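2'-deoxycytidine 5'-triphosphate deaminase (PDB 2R9Q) probably deaminates the cytosine base of dCTP to give dUTP, a step on the bacterial route to thymidine nucleotides. Local coordinates at residues B[37-40]-B[41-44]. Numbering follows the deposited sequence.
Sequences QVQP and ASLD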
ATOM      1  N   GLN B  37     -22.263 -31.652   4.605  1.00 67.77           N
ATOM      2  CA  GLN B  37     -22.475 -30.280   5.082  1.00 66.93           C
ATOM      3  C   GLN B  37     -22.472 -30.168   6.595  1.00 66.36           C
ATOM      4  O   GLN B  37     -22.037 -29.141   7.139  1.00 65.16           O
ATOM      5  CB  GLN B  37     -23.755 -29.670   4.532  1.00 66.50           C
ATOM      6  CG  GLN B  37     -23.688 -28.174   4.439  1.00 64.77           C
ATOM      7  CD  GLN B  37     -24.992 -27.565   3.984  1.00 62.17           C
ATOM      8  OE1 GLN B  37     -25.630 -28.072   3.079  1.00 58.78           O
ATOM      9  NE2 GLN B  37     -25.387 -26.472   4.608  1.00 60.77           N
ATOM     10  N   VAL B  38     -22.943 -31.221   7.260  1.00 65.82           N
ATOM     11  CA  VAL B  38     -22.998 -31.273   8.719  1.00 65.65           C
ATOM     12  C   VAL B  38     -21.698 -31.894   9.229  1.00 65.41           C
ATOM     13  O   VAL B  38     -21.340 -33.024   8.877  1.00 65.48           O
ATOM     14  CB  VAL B  38     -24.229 -32.065   9.236  1.00 65.95           C
ATOM     15  CG1 VAL B  38     -24.311 -32.004  10.767  1.00 64.01           C
ATOM     16  CG2 VAL B  38     -25.541 -31.547   8.567  1.00 64.48           C
ATOM     17  N   GLN B  39     -20.971 -31.114  10.010  1.00 65.01           N
ATOM     18  CA  GLN B  39     -19.738 -31.548  10.599  1.00 64.79           C
ATOM     19  C   GLN B  39     -20.117 -32.127  11.958  1.00 63.98           C
ATOM     20  O   GLN B  39     -21.271 -31.981  12.393  1.00 62.73           O
ATOM     21  CB  GLN B  39     -18.744 -30.377  10.706  1.00 65.65           C
ATOM     22  CG  GLN B  39     -18.502 -29.595   9.408  1.00 66.60           C
ATOM     23  CD  GLN B  39     -17.990 -30.453   8.300  1.00 68.16           C
ATOM     24  OE1 GLN B  39     -17.317 -31.452   8.533  1.00 70.36           O
ATOM     25  NE2 GLN B  39     -18.334 -30.095   7.077  1.00 71.20           N
ATOM     26  N   PRO B  40     -19.167 -32.818  12.616  1.00 63.63           N
ATOM     27  CA  PRO B  40     -19.377 -33.383  13.958  1.00 62.79           C
ATOM     28  C   PRO B  40     -19.984 -32.422  15.011  1.00 62.23           C
ATOM     29  O   PRO B  40     -20.836 -32.846  15.766  1.00 60.82           O
ATOM     30  CB  PRO B  40     -17.977 -33.842  14.355  1.00 62.85           C
ATOM     31  CG  PRO B  40     -17.290 -34.120  13.086  1.00 63.22           C
ATOM     32  CD  PRO B  40     -17.828 -33.159  12.090  1.00 63.87           C
ATOM     33  N   ALA B  41     -19.575 -31.145  15.031  1.00 62.05           N
ATOM     34  CA  ALA B  41     -20.062 -30.155  16.016  1.00 61.20           C
ATOM     35  C   ALA B  41     -20.364 -28.749  15.434  1.00 61.44           C
ATOM     36  O   ALA B  41     -20.277 -27.737  16.149  1.00 59.94           O
ATOM     37  CB  ALA B  41     -19.082 -30.049  17.144  1.00 60.73           C
ATOM     38  N   SER B  42     -20.727 -28.714  14.142  1.00 61.48           N
ATOM     39  CA  SER B  42     -21.056 -27.484  13.414  1.00 60.98           C
ATOM     40  C   SER B  42     -21.678 -27.824  12.064  1.00 60.73           C
ATOM     41  O   SER B  42     -21.698 -28.970  11.638  1.00 61.07           O
ATOM     42  CB  SER B  42     -19.813 -26.605  13.205  1.00 61.14           C
ATOM     43  OG  SER B  42     -18.770 -27.329  12.562  1.00 61.19           O
ATOM     44  N   LEU B  43     -22.198 -26.807  11.403  1.00 60.30           N
ATOM     45  CA  LEU B  43     -22.729 -26.906  10.067  1.00 59.74           C
ATOM     46  C   LEU B  43     -22.133 -25.825   9.148  1.00 59.33           C
ATOM     47  O   LEU B  43     -22.155 -24.641   9.450  1.00 58.81           O
ATOM     48  CB  LEU B  43     -24.245 -26.778  10.149  1.00 59.97           C
ATOM     49  CG  LEU B  43     -25.073 -26.517   8.895  1.00 59.22           C
ATOM     50  CD1 LEU B  43     -25.285 -27.763   8.059  1.00 54.63           C
ATOM     51  CD2 LEU B  43     -26.356 -25.863   9.319  1.00 58.80           C
ATOM     52  N   ASP B  44     -21.584 -26.258   8.025  1.00 59.82           N
ATOM     53  CA  ASP B  44     -21.269 -25.378   6.887  1.00 60.10           C
ATOM     54  C   ASP B  44     -22.489 -24.638   6.352  1.00 59.50           C
ATOM     55  O   ASP B  44     -23.592 -25.188   6.270  1.00 58.53           O
ATOM     56  CB  ASP B  44     -20.607 -26.146   5.747  1.00 59.93           C
ATOM     57  CG  ASP B  44     -19.164 -26.500   6.052  1.00 60.84           C
ATOM     58  OD1 ASP B  44     -18.734 -26.278   7.215  1.00 60.32           O
ATOM     59  OD2 ASP B  44     -18.472 -26.987   5.126  1.00 57.10           O
TER
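A tight beta hairpin in the N-terminal dCTP deaminase domain pairs V38 with L43 and turns at P40 and A41. V38 and L43 form an antiparallel non-hydrogen-bonded pair, and the bonds on either side of it tie the strands together: D44 N to Q37 O at 3.0 Å, and Q39 N to S42 O at 2.8 Å. Proline suits the turn, since its ring fixes phi near the value the bend needs and it has no N-H to leave unpaired.

Q37 adds a third rung from its side chain. With CG anti to the backbone N (chi1 -153°) and the chain extended beyond it, the amide reaches over to the backbone of D44, where NE2 gives a nearly straight bond to D44 O (2.8 Å, 163° at the hydrogen). The acceptor lies close to the amide plane, whereas the donor stands tilted from the carbonyl plane of D44. Q37 OE1 takes the backbone N-H of D34, so both ends of this buried amide are used.

On one face, V38 CG2 touches L43 CD1 at 3.8 Å, and L43 CD1 also lies 3.6 Å from Q37 O; branched apolar chains fit this buried side. The other face carries Q39 and S42. Q39 bends at chi2 (-58°), which brings NE2 to 3.7 Å from D44 OD2, too long for a hydrogen bond. The carboxylate is held more firmly by Q165 at OD1 and by salt bridges from R162 and K113 to OD2. S42 OG, 3.6 Å from Q39 CB, is buried without a polar partner.

Helix 15-23 covers V38 through I18 and R19, while strand 42-46 pairs antiparallel with strand 162-170, making the hairpin part of that sheet.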